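Side-chain contacts in thioredoxin-like fold domain-containing protein (Enterococcus faecalis, PDB 1Z6M), which is of unknown function but has a thioredoxin-like fold and a thioredoxin-type CxxC pattern, consistent with a role in thiol-disulfide exchange: residues Thr118-Glu121 with Gly125-Glu128; Lys44-Ser49 with Val62-Lys67; Ile32-Val37 with Ala140-Ala145. All blocks are in the same frame, centred on the assembly; numbering follows the deposited sequence. Where two conformers were deposited one is given.

Interaction 1 of 3, residues Thr118-Glu121 with Gly125-Glu128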
loop_
_atom_site.group_PDB
_atom_site.type_symbol
_atom_site.label_atom_id
_atom_site.label_comp_id
_atom_site.label_asym_id
_atom_site.label_seq_id
_atom_site.Cartn_x
_atom_site.Cartn_y
_atom_site.Cartn_z
ATOM N N THR A 118 14.772 14.959 1.295
ATOM C CA THR A 118 15.469 15.502 2.451
ATOM C C THR A 118 14.711 15.157 3.730
ATOM O O THR A 118 15.318 14.776 4.722
ATOM C CB THR A 118 15.653 17.024 2.287
ATOM O OG1 THR A 118 16.470 17.261 1.132
ATOM C CG2 THR A 118 16.331 17.650 3.510
ATOM N N TYR A 119 13.390 15.273 3.690
ATOM C CA TYR A 119 12.559 14.921 4.842
ATOM C C TYR A 119 12.690 13.433 5.183
ATOM O O TYR A 119 12.814 13.064 6.357
ATOM C CB TYR A 119 11.098 15.279 4.569
ATOM C CG TYR A 119 10.195 15.167 5.780
ATOM C CD1 TYR A 119 9.855 16.294 6.525
ATOM C CD2 TYR A 119 9.681 13.930 6.183
ATOM C CE1 TYR A 119 9.016 16.194 7.630
ATOM C CE2 TYR A 119 8.851 13.819 7.284
ATOM C CZ TYR A 119 8.524 14.951 8.005
ATOM O OH TYR A 119 7.702 14.819 9.101
ATOM N N ALA A 120 12.670 12.576 4.170
ATOM C CA ALA A 120 12.846 11.139 4.412
ATOM C C ALA A 120 14.171 10.865 5.117
ATOM O O ALA A 120 14.234 10.064 6.051
ATOM C CB ALA A 120 12.740 10.338 3.115
ATOM N N GLU A 121 15.212 11.563 4.682
ATOM C CA GLU A 121 16.559 11.360 5.192
ATOM C C GLU A 121 16.757 11.988 6.562
ATOM O O GLU A 121 17.230 11.323 7.492
ATOM C CB GLU A 121 17.579 11.899 4.183
ATOM C CG GLU A 121 17.612 11.051 2.919
ATOM C CD GLU A 121 18.167 11.760 1.696
ATOM O OE1 GLU A 121 18.689 12.894 1.804
ATOM O OE2 GLU A 121 18.086 11.159 0.607
ATOM N N GLY A 125 14.859 9.622 9.033
ATOM C CA GLY A 125 16.058 8.798 9.230
ATOM C C GLY A 125 16.194 7.626 8.267
ATOM O O GLY A 125 16.777 6.594 8.603
ATOM N N LEU A 126 15.641 7.784 7.067
ATOM C CA LEU A 126 15.606 6.713 6.071
ATOM C C LEU A 126 16.719 6.854 5.027
ATOM O O LEU A 126 17.320 7.922 4.889
ATOM C CB LEU A 126 14.220 6.681 5.395
ATOM C CG LEU A 126 12.995 6.598 6.320
ATOM C CD1 LEU A 126 11.709 6.700 5.524
ATOM C CD2 LEU A 126 13.001 5.316 7.144
ATOM N N LYS A 127 16.947 5.782 4.284
ATOM C CA LYS A 127 17.975 5.775 3.263
ATOM C C LYS A 127 17.382 5.472 1.892
ATOM O O LYS A 127 16.583 4.564 1.795
ATOM C CB LYS A 127 19.065 4.768 3.631
ATOM C CG LYS A 127 20.047 4.474 2.539
ATOM C CD LYS A 127 21.079 5.592 2.388
ATOM C CE LYS A 127 22.001 5.366 1.201
ATOM N NZ LYS A 127 21.319 4.605 0.154
ATOM N N GLU A 128 17.773 6.236 0.878
ATOM C CA GLU A 128 17.234 6.046 -0.474
ATOM C C GLU A 128 17.680 4.694 -1.000
ATOM O O GLU A 128 18.854 4.347 -0.897
ATOM C CB GLU A 128 17.690 7.174 -1.408
ATOM C CG GLU A 128 16.964 7.217 -2.763
ATOM C CD GLU A 128 17.534 6.248 -3.791
ATOM O OE1 GLU A 128 18.762 5.979 -3.774
ATOM O OE2 GLU A 128 16.748 5.757 -4.623
HETATM O O HOH W 1 19.432 8.567 1.186
HETATM O O HOH W 2 18.850 9.158 6.781
#
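Ala120 and Leu126 meet at the C-terminal end of helix 113-123, where the chain turns out of the helix through Gly125, a residue with positive phi (71°). The arrangement is a C-terminal helix cap with a glycine in positive phi, wider by one residue than a Schellman motif; a pi-type turn at 119-121 lies next to it. Its main backbone hydrogen bond runs from Leu126 N back six residues to Ala120 O, 2.9 Å long and nearly straight at the hydrogen (165°). Gly125 N gives only a weak, bent bond to Glu121 O.

CA-H...O contacts add to this: Gly125 CA lies 3.3 Å from Glu121 O, and Glu121 CA points its hydrogen almost straight at Leu126 O, 3.5 Å away. Each segment thus lends one carbonyl oxygen to a CA-H of the other.

The apolar part is small. The backbone puts Leu126 CB 3.4 Å from Ala120 O, and chi1 (-53°) sets Leu126 CG beside its own backbone N, 3.7 Å from the same Ala120 O, while CD1 reaches toward the methyl of Ala120. Met82 and Tyr85 cover Ala120 as well.

Two waters fill out the polar contacts at the surface. Water 2 donates to both Glu121 O and Leu126 O, linking the carbonyls of the two segments. Water 1 joins the side chain of Glu121, extended beyond CG, to the loop backbone. Glu121 OE2 also bonds to Tyr85 OH; water 1 donates to this same OE2 at 3.0 Å and accepts from Glu128 N at 2.9 Å.

Interaction 2 of 3, residues Lys44-Ser49 with Val62-Lys67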
loop_
_atom_site.group_PDB
_atom_site.type_symbol
_atom_site.label_atom_id
_atom_site.label_comp_id
_atom_site.label_asym_id
_atom_site.label_seq_id
_atom_site.Cartn_x
_atom_site.Cartn_y
_atom_site.Cartn_z
ATOM N N LYS A 44 -6.437 6.867 5.289
ATOM C CA LYS A 44 -7.673 6.446 5.945
ATOM C C LYS A 44 -7.757 4.923 5.997
ATOM O O LYS A 44 -8.064 4.342 7.041
ATOM C CB LYS A 44 -8.886 7.036 5.216
ATOM C CG LYS A 44 -10.242 6.648 5.798
ATOM C CD LYS A 44 -10.517 7.330 7.130
ATOM C CE LYS A 44 -11.778 6.808 7.809
ATOM N NZ LYS A 44 -13.023 7.094 7.048
ATOM N N TRP A 45 -7.504 4.270 4.861
ATOM C CA TRP A 45 -7.470 2.802 4.822
ATOM C C TRP A 45 -6.509 2.254 5.878
ATOM O O TRP A 45 -6.862 1.357 6.651
ATOM C CB TRP A 45 -7.083 2.299 3.417
ATOM C CG TRP A 45 -6.510 0.900 3.409
ATOM C CD1 TRP A 45 -5.211 0.553 3.127
ATOM C CD2 TRP A 45 -7.182 -0.321 3.771
ATOM N NE1 TRP A 45 -5.048 -0.807 3.253
ATOM C CE2 TRP A 45 -6.235 -1.364 3.656
ATOM C CE3 TRP A 45 -8.489 -0.634 4.168
ATOM C CZ2 TRP A 45 -6.555 -2.701 3.916
ATOM C CZ3 TRP A 45 -8.802 -1.973 4.416
ATOM C CH2 TRP A 45 -7.842 -2.981 4.288
ATOM N N PHE A 46 -5.299 2.797 5.921
ATOM C CA PHE A 46 -4.291 2.282 6.835
ATOM C C PHE A 46 -4.683 2.463 8.295
ATOM O O PHE A 46 -4.501 1.554 9.098
ATOM C CB PHE A 46 -2.927 2.908 6.560
ATOM C CG PHE A 46 -1.901 1.934 6.073
ATOM C CD1 PHE A 46 -2.084 1.235 4.885
ATOM C CD2 PHE A 46 -0.744 1.714 6.809
ATOM C CE1 PHE A 46 -1.115 0.334 4.440
ATOM C CE2 PHE A 46 0.230 0.823 6.358
ATOM C CZ PHE A 46 0.027 0.128 5.178
ATOM N N GLU A 47 -5.222 3.627 8.657
ATOM C CA GLU A 47 -5.560 3.827 10.069
ATOM C C GLU A 47 -6.782 2.995 10.488
ATOM O O GLU A 47 -6.787 2.406 11.568
ATOM C CB GLU A 47 -5.712 5.313 10.432
ATOM C CG GLU A 47 -6.963 6.012 9.911
ATOM C CD GLU A 47 -8.208 5.846 10.804
ATOM O OE1 GLU A 47 -9.274 6.356 10.420
ATOM O OE2 GLU A 47 -8.148 5.203 11.874
ATOM N N GLU A 48 -7.810 2.922 9.638
ATOM C CA GLU A 48 -9.064 2.304 10.056
ATOM C C GLU A 48 -8.949 0.788 10.145
ATOM O O GLU A 48 -9.697 0.159 10.898
ATOM C CB GLU A 48 -10.210 2.709 9.128
ATOM C CG GLU A 48 -10.139 2.057 7.761
ATOM C CD GLU A 48 -11.083 2.652 6.735
ATOM O OE1 GLU A 48 -11.937 3.495 7.092
ATOM O OE2 GLU A 48 -10.956 2.271 5.551
ATOM N N SER A 49 -8.005 0.220 9.398
ATOM C CA SER A 49 -7.791 -1.231 9.368
ATOM C C SER A 49 -6.637 -1.717 10.255
ATOM O O SER A 49 -6.429 -2.918 10.397
ATOM C CB SER A 49 -7.547 -1.690 7.931
ATOM O OG SER A 49 -6.298 -1.220 7.457
ATOM N N VAL A 62 -3.941 -13.977 7.790
ATOM C CA VAL A 62 -3.733 -13.069 6.668
ATOM C C VAL A 62 -2.260 -12.799 6.412
ATOM O O VAL A 62 -1.485 -12.595 7.349
ATOM C CB VAL A 62 -4.454 -11.718 6.932
ATOM C CG1 VAL A 62 -4.002 -10.629 5.950
ATOM C CG2 VAL A 62 -5.964 -11.889 6.887
ATOM N N GLU A 63 -1.891 -12.815 5.132
ATOM C CA GLU A 63 -0.641 -12.220 4.672
ATOM C C GLU A 63 -0.994 -11.000 3.832
ATOM O O GLU A 63 -1.813 -11.093 2.918
ATOM C CB GLU A 63 0.154 -13.200 3.810
ATOM C CG GLU A 63 1.522 -12.648 3.372
ATOM C CD GLU A 63 2.257 -13.518 2.360
ATOM O OE1 GLU A 63 1.615 -14.315 1.647
ATOM O OE2 GLU A 63 3.501 -13.391 2.268
ATOM N N ARG A 64 -0.386 -9.862 4.147
ATOM C CA ARG A 64 -0.587 -8.657 3.349
ATOM C C ARG A 64 0.533 -8.549 2.346
ATOM O O ARG A 64 1.700 -8.804 2.676
ATOM C CB ARG A 64 -0.584 -7.411 4.222
ATOM C CG ARG A 64 -1.639 -7.422 5.320
ATOM C CD ARG A 64 -1.389 -6.303 6.316
ATOM N NE ARG A 64 -1.690 -5.004 5.721
ATOM C CZ ARG A 64 -1.528 -3.837 6.338
ATOM N NH1 ARG A 64 -1.028 -3.786 7.567
ATOM N NH2 ARG A 64 -1.860 -2.712 5.713
ATOM N N ILE A 65 0.166 -8.172 1.119
ATOM C CA ILE A 65 1.151 -7.874 0.084
ATOM C C ILE A 65 0.906 -6.435 -0.352
ATOM O O ILE A 65 -0.050 -6.125 -1.065
ATOM C CB ILE A 65 1.112 -8.854 -1.118
ATOM C CG1 ILE A 65 1.211 -10.310 -0.652
ATOM C CG2 ILE A 65 2.244 -8.526 -2.084
ATOM C CD1 ILE A 65 -0.150 -10.989 -0.415
ATOM N N ILE A 66 1.778 -5.557 0.133
ATOM C CA ILE A 66 1.605 -4.122 -0.024
ATOM C C ILE A 66 2.392 -3.656 -1.243
ATOM O O ILE A 66 3.629 -3.798 -1.284
ATOM C CB ILE A 66 1.998 -3.369 1.266
ATOM C CG1 ILE A 66 1.094 -3.811 2.431
ATOM C CG2 ILE A 66 1.898 -1.852 1.061
ATOM C CD1 ILE A 66 1.596 -3.388 3.807
ATOM N N LYS A 67 1.655 -3.131 -2.215
ATOM C CA LYS A 67 2.191 -2.729 -3.507
ATOM C C LYS A 67 2.216 -1.217 -3.575
ATOM O O LYS A 67 1.167 -0.581 -3.703
ATOM C CB LYS A 67 1.352 -3.344 -4.629
ATOM C CG LYS A 67 1.420 -4.880 -4.580
ATOM C CD LYS A 67 0.539 -5.538 -5.614
ATOM C CE LYS A 67 0.512 -7.055 -5.455
ATOM N NZ LYS A 67 1.699 -7.752 -6.073
#
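The Phe46 ring and the Arg64 guanidinium meet obliquely, their planes 49° apart, inside the beta-alpha-beta unit of the thioredoxin-like fold formed by strand 29-35, helix 40-58 and strand 62-68. Arg64 NH2 does the touching, 3.4 Å from Phe46 CE1 and 3.5 Å from Phe46 CZ and oblique to that ring, while CE1 lies at the edge of the guanidinium, near its plane. One face of the guanidinium carries Ile66 CD1, 3.9 Å above the plane and offset toward the rim. The Trp45 indole has Ser49 OG over the centre of one face, held there by a 2.8 Å hydrogen bond from Ser49 OG to Trp45 O.

Helix 44-49 runs nearly antiparallel to strand 62-67, with the short axes 13.7 Å apart, a separation taken up by the side chains of Phe46, Arg64 and Ile66. A bend at chi3 (71°) turns the guanidinium of Arg64. Its charge is buried, and Arg64 NE forms a salt bridge with Glu33 OE2 on the neighbouring strand; the other carboxylate oxygen of Glu33 accepts from Trp45 NE1, so one acid ties the indole and the guanidinium together. Beside this charged group the contact turns apolar: Ile66 CD1 sits near the plane of the Phe46 ring, at its edge, 4.1 Å from Phe46 CZ.

Interaction 3 of 3, residues Ile32-Val37 with Ala140-Ala145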
loop_
_atom_site.group_PDB
_atom_site.type_symbol
_atom_site.label_atom_id
_atom_site.label_comp_id
_atom_site.label_asym_id
_atom_site.label_seq_id
_atom_site.Cartn_x
_atom_site.Cartn_y
_atom_site.Cartn_z
ATOM N N ILE A 32 -4.121 -8.078 -0.957
ATOM C CA ILE A 32 -3.297 -7.278 -1.864
ATOM C C ILE A 32 -3.714 -5.817 -1.766
ATOM O O ILE A 32 -4.893 -5.498 -1.895
ATOM C CB ILE A 32 -3.428 -7.813 -3.311
ATOM C CG1 ILE A 32 -2.744 -9.192 -3.428
ATOM C CG2 ILE A 32 -2.828 -6.835 -4.321
ATOM C CD1 ILE A 32 -3.192 -10.014 -4.618
ATOM N N GLU A 33 -2.749 -4.934 -1.526
ATOM C CA GLU A 33 -3.049 -3.524 -1.272
ATOM C C GLU A 33 -2.233 -2.639 -2.191
ATOM O O GLU A 33 -1.016 -2.499 -2.007
ATOM C CB GLU A 33 -2.738 -3.155 0.193
ATOM C CG GLU A 33 -3.384 -4.110 1.174
ATOM C CD GLU A 33 -3.030 -3.880 2.625
ATOM O OE1 GLU A 33 -2.869 -2.717 3.080
ATOM O OE2 GLU A 33 -2.953 -4.899 3.330
ATOM N N PHE A 34 -2.897 -2.017 -3.161
ATOM C CA PHE A 34 -2.259 -1.006 -4.004
ATOM C C PHE A 34 -2.471 0.343 -3.337
ATOM O O PHE A 34 -3.607 0.797 -3.176
ATOM C CB PHE A 34 -2.876 -0.987 -5.411
ATOM C CG PHE A 34 -2.495 -2.161 -6.267
ATOM C CD1 PHE A 34 -3.193 -3.370 -6.176
ATOM C CD2 PHE A 34 -1.428 -2.069 -7.163
ATOM C CE1 PHE A 34 -2.850 -4.457 -6.981
ATOM C CE2 PHE A 34 -1.075 -3.145 -7.955
ATOM C CZ PHE A 34 -1.777 -4.337 -7.865
ATOM N N ILE A 35 -1.375 0.970 -2.928
ATOM C CA ILE A 35 -1.458 2.218 -2.193
ATOM C C ILE A 35 -0.372 3.189 -2.657
ATOM O O ILE A 35 0.639 2.797 -3.257
ATOM C CB ILE A 35 -1.342 2.033 -0.650
ATOM C CG1 ILE A 35 0.006 1.442 -0.275
ATOM C CG2 ILE A 35 -2.522 1.204 -0.071
ATOM C CD1 ILE A 35 0.297 1.554 1.224
ATOM N N ASN A 36 -0.590 4.465 -2.373
ATOM C CA ASN A 36 0.463 5.462 -2.498
ATOM C C ASN A 36 0.495 6.196 -1.163
ATOM O O ASN A 36 -0.544 6.619 -0.652
ATOM C CB ASN A 36 0.179 6.409 -3.676
ATOM C CG ASN A 36 1.249 7.475 -3.845
ATOM O OD1 ASN A 36 1.420 8.325 -2.980
ATOM N ND2 ASN A 36 1.969 7.435 -4.970
ATOM N N VAL A 37 1.676 6.314 -0.571
ATOM C CA VAL A 37 1.773 6.800 0.808
ATOM C C VAL A 37 1.472 8.272 0.989
ATOM O O VAL A 37 1.332 8.726 2.119
ATOM C CB VAL A 37 3.112 6.456 1.517
ATOM C CG1 VAL A 37 3.284 4.963 1.649
ATOM C CG2 VAL A 37 4.313 7.145 0.845
ATOM N N ALA A 140 3.205 -2.103 -13.795
ATOM C CA ALA A 140 2.806 -3.066 -14.825
ATOM C C ALA A 140 1.670 -3.966 -14.350
ATOM O O ALA A 140 0.757 -4.263 -15.107
ATOM C CB ALA A 140 4.006 -3.902 -15.251
ATOM N N GLU A 141 1.722 -4.383 -13.087
ATOM C CA GLU A 141 0.683 -5.234 -12.503
ATOM C C GLU A 141 -0.636 -4.471 -12.390
ATOM O O GLU A 141 -1.688 -4.981 -12.771
ATOM C CB GLU A 141 1.142 -5.747 -11.139
ATOM C CG GLU A 141 0.183 -6.699 -10.479
ATOM C CD GLU A 141 0.605 -7.118 -9.081
ATOM O OE1 GLU A 141 1.786 -6.916 -8.700
ATOM O OE2 GLU A 141 -0.243 -7.693 -8.366
ATOM N N ALA A 142 -0.579 -3.244 -11.880
ATOM C CA ALA A 142 -1.776 -2.404 -11.813
ATOM C C ALA A 142 -2.366 -2.249 -13.212
ATOM O O ALA A 142 -3.586 -2.329 -13.408
ATOM C CB ALA A 142 -1.448 -1.049 -11.203
ATOM N N ASN A 143 -1.501 -2.050 -14.203
ATOM C CA ASN A 143 -1.986 -1.897 -15.560
ATOM C C ASN A 143 -2.675 -3.159 -16.075
ATOM O O ASN A 143 -3.747 -3.095 -16.676
ATOM C CB ASN A 143 -0.854 -1.497 -16.501
ATOM C CG ASN A 143 -1.343 -1.303 -17.907
ATOM O OD1 ASN A 143 -2.094 -0.374 -18.181
ATOM N ND2 ASN A 143 -0.941 -2.193 -18.802
ATOM N N ALA A 144 -2.061 -4.309 -15.830
ATOM C CA ALA A 144 -2.629 -5.597 -16.241
ATOM C C ALA A 144 -4.004 -5.823 -15.641
ATOM O O ALA A 144 -4.893 -6.374 -16.285
ATOM C CB ALA A 144 -1.689 -6.753 -15.864
ATOM N N ALA A 145 -4.174 -5.388 -14.395
ATOM C CA ALA A 145 -5.412 -5.597 -13.656
ATOM C C ALA A 145 -6.400 -4.443 -13.836
ATOM O O ALA A 145 -7.504 -4.483 -13.295
ATOM C CB ALA A 145 -5.091 -5.808 -12.175
#
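Phe34, on strand 29-35, pushes its ring against Glu141 and Ala142 of helix 132-145. This is the tightly packed part of the contact, and it is narrow: the facing backbones stay apart, with the CA atoms of Phe34 and Ala142 7.9 Å from each other, and the Phe34 ring and the Glu141 side chain take up most of the distance. With CG beside the backbone N (chi1 -73°), the ring projects from the sheet so that its far end reaches the helix. There Phe34 CE2 touches the methyl carbon Ala142 CB at 3.9 Å, and Phe34 CZ lies against the Glu141 side chain, 3.7 Å from Glu141 OE2 and 4.0 Å from Glu141 CG. Phe34 is packed further by Ile147 and by the chain of Lys67.

The carboxylate plane stands steeply to the ring, 78° away, and no hydrogen bond crosses between the segments. The Glu141 chain is drawn out to full length (chi1 -177°), which takes its buried acid group alongside the ring, toward strand 62-68 and the N-terminal chain. OE1 forms a salt bridge with Lys67 NZ, and OE2 accepts from Asn15 N. These bonds hold the carboxylate beside the ring and probably offset the cost of burying its charge.

On its other side the helix is loose by comparison. Ala140 and Asn143 are exposed to solvent, and Ala144 is partly so. A helix laid by its inward residues on the central strand of the mixed sheet, on the face away from helix 40-58, is characteristic of the thioredoxin-like fold.

Interactions 2 and 3 belong to the core, whereas interaction 1 lies at the surface, its centre 23 to 24 Å from theirs. The two buried contacts share a sheet: strands 29-35 and 62-68 are neighbours, and helices 40-58 and 132-145 pack on its two faces. In each, an aromatic ring lies beside a buried charge paired by a residue of the other's segments: Arg64 by Glu33, Glu141 by Lys67. They also touch directly, with Lys67 CD of interaction 2 3.4 Å from Phe34 CZ of interaction 3. Interaction 1 is built differently, from backbone bonds at the end of helix 113-123, with waters bridging its two segments.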